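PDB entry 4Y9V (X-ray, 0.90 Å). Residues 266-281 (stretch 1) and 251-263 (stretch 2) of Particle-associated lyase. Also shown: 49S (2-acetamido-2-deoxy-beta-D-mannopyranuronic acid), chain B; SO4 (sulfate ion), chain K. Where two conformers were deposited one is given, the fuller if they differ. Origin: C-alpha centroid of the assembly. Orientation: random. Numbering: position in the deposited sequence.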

# COMPACT_ATOMS: atom_id res chain seq x y z
N SER A 266 -18.35 -16.59 1.93
CA SER A 266 -19.57 -16.23 1.24
C SER A 266 -20.62 -15.74 2.27
O SER A 266 -21.77 -16.19 2.25
CB SER A 266 -20.09 -17.40 0.35
OG SER A 266 -19.09 -17.84 -0.57
N ALA A 267 -20.24 -14.81 3.16
CA ALA A 267 -21.18 -14.21 4.07
C ALA A 267 -21.98 -13.14 3.32
O ALA A 267 -21.42 -12.35 2.55
CB ALA A 267 -20.46 -13.58 5.25
N LYS A 268 -23.29 -13.10 3.56
CA LYS A 268 -24.18 -12.25 2.78
C LYS A 268 -25.43 -11.91 3.58
O LYS A 268 -25.74 -12.54 4.60
CB LYS A 268 -24.56 -12.89 1.47
CG LYS A 268 -25.30 -14.19 1.63
CD LYS A 268 -25.62 -14.86 0.32
CE LYS A 268 -24.54 -15.47 -0.40
NZ LYS A 268 -23.90 -16.65 0.22
N ASN A 269 -26.17 -10.93 3.09
CA ASN A 269 -27.53 -10.67 3.52
C ASN A 269 -28.35 -10.28 2.29
O ASN A 269 -27.88 -9.52 1.47
CB ASN A 269 -27.61 -9.53 4.56
CG ASN A 269 -29.02 -9.28 5.01
OD1 ASN A 269 -29.75 -8.47 4.41
ND2 ASN A 269 -29.44 -9.95 6.08
N ASN A 270 -29.58 -10.83 2.20
CA ASN A 270 -30.43 -10.54 1.07
C ASN A 270 -31.86 -10.26 1.50
O ASN A 270 -32.78 -10.37 0.68
CB ASN A 270 -30.40 -11.70 0.05
CG ASN A 270 -29.02 -11.97 -0.48
OD1 ASN A 270 -28.67 -11.35 -1.53
ND2 ASN A 270 -28.28 -12.74 0.15
N ALA A 271 -32.05 -9.87 2.75
CA ALA A 271 -33.37 -9.68 3.31
C ALA A 271 -33.90 -8.30 2.93
O ALA A 271 -33.16 -7.41 2.56
CB ALA A 271 -33.29 -9.83 4.83
N PRO A 272 -35.23 -8.10 3.10
CA PRO A 272 -35.79 -6.76 2.97
C PRO A 272 -35.06 -5.81 3.88
O PRO A 272 -34.64 -6.16 4.99
CB PRO A 272 -37.25 -6.96 3.36
CG PRO A 272 -37.55 -8.40 3.00
CD PRO A 272 -36.26 -9.12 3.37
N ALA A 273 -34.95 -4.56 3.45
CA ALA A 273 -34.22 -3.57 4.24
C ALA A 273 -34.77 -3.39 5.62
O ALA A 273 -35.99 -3.26 5.85
CB ALA A 273 -34.21 -2.27 3.43
N ASN A 274 -33.86 -3.33 6.58
CA ASN A 274 -34.13 -3.08 7.97
C ASN A 274 -33.01 -2.17 8.51
O ASN A 274 -32.34 -1.48 7.75
CB ASN A 274 -34.38 -4.40 8.73
CG ASN A 274 -33.21 -5.36 8.69
OD1 ASN A 274 -32.06 -5.00 9.03
ND2 ASN A 274 -33.46 -6.59 8.30
N THR A 275 -32.77 -2.15 9.82
CA THR A 275 -31.76 -1.30 10.40
C THR A 275 -30.33 -1.81 10.20
O THR A 275 -29.37 -1.05 10.43
CB THR A 275 -32.05 -1.05 11.92
OG1 THR A 275 -32.23 -2.33 12.59
CG2 THR A 275 -33.27 -0.19 12.12
N LEU A 276 -30.16 -3.06 9.82
CA LEU A 276 -28.85 -3.64 9.62
C LEU A 276 -28.73 -4.02 8.13
O LEU A 276 -28.49 -3.18 7.29
CB LEU A 276 -28.52 -4.77 10.60
CG LEU A 276 -28.16 -4.34 12.06
CD1 LEU A 276 -29.37 -3.86 12.83
CD2 LEU A 276 -27.46 -5.48 12.78
N ASN A 277 -28.86 -5.34 7.85
CA ASN A 277 -28.63 -5.95 6.54
C ASN A 277 -27.14 -5.90 6.16
O ASN A 277 -26.72 -5.20 5.26
CB ASN A 277 -29.41 -5.34 5.37
CG ASN A 277 -30.89 -5.24 5.58
OD1 ASN A 277 -31.39 -4.14 5.84
ND2 ASN A 277 -31.61 -6.34 5.43
N TYR A 278 -26.35 -6.69 6.91
CA TYR A 278 -24.90 -6.66 6.77
C TYR A 278 -24.42 -8.03 6.30
O TYR A 278 -24.88 -9.06 6.79
CB TYR A 278 -24.24 -6.31 8.09
CG TYR A 278 -24.70 -5.00 8.69
CD1 TYR A 278 -25.15 -3.93 7.94
CD2 TYR A 278 -24.64 -4.81 10.07
CE1 TYR A 278 -25.51 -2.72 8.54
CE2 TYR A 278 -24.97 -3.60 10.66
CZ TYR A 278 -25.40 -2.55 9.90
OH TYR A 278 -25.71 -1.39 10.55
N GLY A 279 -23.47 -8.07 5.36
CA GLY A 279 -22.88 -9.37 5.00
C GLY A 279 -22.05 -9.93 6.15
O GLY A 279 -22.37 -10.97 6.72
N ILE A 280 -21.01 -9.19 6.48
CA ILE A 280 -20.24 -9.36 7.70
C ILE A 280 -20.42 -8.11 8.55
O ILE A 280 -20.28 -7.00 8.04
CB ILE A 280 -18.72 -9.55 7.41
CG1 ILE A 280 -18.49 -10.75 6.52
CG2 ILE A 280 -17.95 -9.67 8.73
CD1 ILE A 280 -17.08 -10.92 6.03
N GLN A 281 -20.71 -8.30 9.84
CA GLN A 281 -20.64 -7.22 10.80
C GLN A 281 -19.44 -7.45 11.70
O GLN A 281 -19.35 -8.48 12.38
CB GLN A 281 -21.92 -7.07 11.63
CG GLN A 281 -21.89 -5.77 12.46
CD GLN A 281 -23.15 -5.54 13.28
OE1 GLN A 281 -23.88 -6.48 13.54
NE2 GLN A 281 -23.37 -4.29 13.68
C8 49S B . -22.84 0.79 15.30
C7 49S B . -23.64 -0.23 14.51
O7 49S B . -23.06 -1.09 13.81
N2 49S B . -24.97 -0.14 14.61
C2 49S B . -25.88 -0.99 13.87
C3 49S B . -26.55 -2.05 14.75
O3 49S B . -25.56 -2.89 15.36
C1 49S B . -26.97 -0.14 13.24
O1 49S B . -26.45 0.89 12.45
O5 49S B . -27.72 0.51 14.27
C5 49S B . -28.46 -0.45 15.05
C6 49S B . -29.32 0.31 16.04
O6A 49S B . -28.81 1.27 16.66
O6B 49S B . -30.49 -0.10 16.19
C4 49S B . -27.50 -1.41 15.76
O4 49S B . -28.39 -2.35 16.36
S SO4 K . -26.07 2.27 9.07
O1 SO4 K . -25.85 2.77 10.41
O2 SO4 K . -25.11 2.89 8.14
O3 SO4 K . -27.45 2.65 8.70
O4 SO4 K . -25.94 0.80 8.93
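Stretch 2 (251-263) GLRLRRCFNFNIA

Stretch 2 comes in beside the end of stretch 1 as a parallel β neighbour. Its residues 252-255 run as an extended strand in the same direction as I280 and Q281, in the register I280 with L252 (CA to CA 4.8 Å) and Q281 with R253 (CA to CA 4.7 Å). Both chains turn a corner where the pairing begins, at G279 and I280 in one and at G251 in the other, and the two stretches together bury 447 Å².

Q281 covers the most surface, and its backbone carries the pairing. Its N donates to L252 O at 2.9 Å, nearly straight, and its O accepts from L254 N at 3.0 Å; L252 and L254 thus bracket it, as a parallel ladder requires. One step earlier, L252 N donates to G279 O at 3.1 Å. The gaps are filled by CA-H...O contacts, I280 CA to L252 O and R253 CA to Q281 O, each 3.3 Å.

The side chains of Q281 and R253 share one face of the sheet. Q281 is extended (chi1 and chi2 both t), and its OE1 accepts two hydrogen bonds in the plane of the R253 guanidinium, from R253 NE and from R253 NH2, each 2.9 Å. The amide's other end is free for the sugar: Q281 NE2 donates to 49S O3 at 3.1 Å and weakly to 49S O7 at 3.2 Å. One glutamine therefore joins the neighbouring strand to the ligand. L276 CD2 packs at the guanidinium edge, 3.7 Å from R253 NH2.

The other face is apolar. I280, rotamer m,t, sits across from L252, but their side chains meet loosely, I280 CG1 to L252 CD2 being 4.3 Å. Closer is the next leucine along, with I280 CG2 3.9 Å from L254 CD2, while I280 CD1 reaches I262 CG2 at 4.2 Å, beyond the paired strand. L252 also has A267 against it, CB to CB 3.9 Å.

G251 marks the entry to the ladder. Its N donates to Y278 O at 3.1 Å and weakly to G279 O at 3.2 Å, and its CA lies 3.4 Å from K268 O. A CB here would point into stretch 1 and fall 2.5 Å from K268 O and 2.9 Å from G279 O, both clashes. The rules to read from this contact are a glycine where the chain turns in tightly, a buried glutamine bonded to a partly exposed arginine on one face and branched aliphatics on the other.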

# COMPACT_ATOMS: atom_id res chain seq x y z
N GLY A 251 -25.11 -11.83 8.06
CA GLY A 251 -24.69 -13.20 7.76
C GLY A 251 -23.69 -13.78 8.75
O GLY A 251 -23.85 -14.93 9.23
N LEU A 252 -22.67 -13.00 9.07
CA LEU A 252 -21.60 -13.38 9.97
C LEU A 252 -21.31 -12.19 10.85
O LEU A 252 -21.17 -11.07 10.33
CB LEU A 252 -20.35 -13.74 9.17
CG LEU A 252 -19.09 -14.07 9.98
CD1 LEU A 252 -19.26 -15.33 10.81
CD2 LEU A 252 -17.87 -14.23 9.04
N ARG A 253 -21.18 -12.40 12.17
CA ARG A 253 -20.77 -11.33 13.06
C ARG A 253 -19.57 -11.79 13.87
O ARG A 253 -19.59 -12.87 14.48
CB ARG A 253 -21.90 -10.91 14.00
CG ARG A 253 -21.51 -9.85 15.00
CD ARG A 253 -22.63 -9.44 15.93
NE ARG A 253 -23.71 -8.80 15.20
CZ ARG A 253 -25.01 -9.00 15.37
NH1 ARG A 253 -25.46 -9.84 16.28
NH2 ARG A 253 -25.88 -8.35 14.59
N LEU A 254 -18.53 -10.95 13.89
CA LEU A 254 -17.38 -11.10 14.79
C LEU A 254 -17.55 -9.98 15.82
O LEU A 254 -17.56 -8.81 15.41
CB LEU A 254 -16.03 -10.94 14.11
CG LEU A 254 -15.61 -11.93 13.03
CD1 LEU A 254 -16.00 -13.35 13.39
CD2 LEU A 254 -16.21 -11.61 11.68
N ARG A 255 -17.73 -10.34 17.09
CA ARG A 255 -18.09 -9.39 18.13
C ARG A 255 -17.08 -9.43 19.26
O ARG A 255 -16.77 -10.49 19.78
CB ARG A 255 -19.50 -9.71 18.65
CG ARG A 255 -20.02 -8.76 19.72
CD ARG A 255 -21.49 -8.98 19.94
NE ARG A 255 -22.12 -8.06 20.88
CZ ARG A 255 -22.61 -8.38 22.07
NH1 ARG A 255 -22.37 -9.53 22.64
NH2 ARG A 255 -23.35 -7.47 22.70
N ARG A 256 -16.58 -8.27 19.66
CA ARG A 256 -15.67 -8.21 20.80
C ARG A 256 -14.51 -9.21 20.62
O ARG A 256 -14.10 -9.89 21.54
CB ARG A 256 -16.38 -8.40 22.14
CG ARG A 256 -17.42 -7.30 22.42
CD ARG A 256 -18.13 -7.45 23.76
NE ARG A 256 -18.82 -8.73 23.84
CZ ARG A 256 -19.62 -9.06 24.83
NH1 ARG A 256 -19.94 -8.23 25.79
NH2 ARG A 256 -20.15 -10.28 24.84
N CYS A 257 -13.97 -9.23 19.40
CA CYS A 257 -12.84 -10.08 19.07
C CYS A 257 -11.57 -9.21 18.92
O CYS A 257 -11.64 -8.02 18.64
CB CYS A 257 -13.08 -10.92 17.83
SG CYS A 257 -14.32 -12.23 18.07
N PHE A 258 -10.43 -9.87 19.12
CA PHE A 258 -9.16 -9.17 19.34
C PHE A 258 -8.06 -9.94 18.61
O PHE A 258 -7.77 -11.08 18.98
CB PHE A 258 -8.91 -9.13 20.85
CG PHE A 258 -7.76 -8.31 21.40
CD1 PHE A 258 -7.15 -7.26 20.73
CD2 PHE A 258 -7.33 -8.57 22.70
CE1 PHE A 258 -6.17 -6.52 21.34
CE2 PHE A 258 -6.37 -7.81 23.33
CZ PHE A 258 -5.79 -6.77 22.64
N ASN A 259 -7.47 -9.33 17.61
CA ASN A 259 -6.37 -9.95 16.81
C ASN A 259 -6.89 -11.13 15.98
O ASN A 259 -6.76 -12.29 16.35
CB ASN A 259 -5.20 -10.39 17.67
CG ASN A 259 -4.76 -9.33 18.65
OD1 ASN A 259 -4.63 -9.73 19.84
ND2 ASN A 259 -4.52 -8.17 18.26
N PHE A 260 -7.44 -10.80 14.81
CA PHE A 260 -7.94 -11.88 13.97
C PHE A 260 -7.87 -11.49 12.51
O PHE A 260 -7.87 -10.32 12.15
CB PHE A 260 -9.34 -12.35 14.38
CG PHE A 260 -10.41 -11.29 14.22
CD1 PHE A 260 -10.62 -10.36 15.24
CD2 PHE A 260 -11.17 -11.22 13.07
CE1 PHE A 260 -11.59 -9.40 15.11
CE2 PHE A 260 -12.15 -10.24 12.95
CZ PHE A 260 -12.37 -9.35 13.97
N ASN A 261 -7.85 -12.53 11.68
CA ASN A 261 -7.92 -12.43 10.23
C ASN A 261 -9.21 -13.14 9.77
O ASN A 261 -9.49 -14.27 10.20
CB ASN A 261 -6.73 -13.09 9.58
CG ASN A 261 -5.43 -12.33 9.78
OD1 ASN A 261 -5.38 -11.16 10.15
ND2 ASN A 261 -4.33 -13.04 9.57
N ILE A 262 -9.93 -12.48 8.88
CA ILE A 262 -11.13 -13.05 8.27
C ILE A 262 -10.75 -13.75 6.99
O ILE A 262 -10.27 -13.10 6.04
CB ILE A 262 -12.18 -11.94 8.00
CG1 ILE A 262 -12.53 -11.17 9.27
CG2 ILE A 262 -13.38 -12.53 7.29
CD1 ILE A 262 -13.45 -9.99 9.04
N ALA A 263 -10.96 -15.07 6.90
CA ALA A 263 -10.66 -15.85 5.71
C ALA A 263 -11.73 -15.64 4.65
O ALA A 263 -12.84 -15.15 4.93
CB ALA A 263 -10.58 -17.33 6.05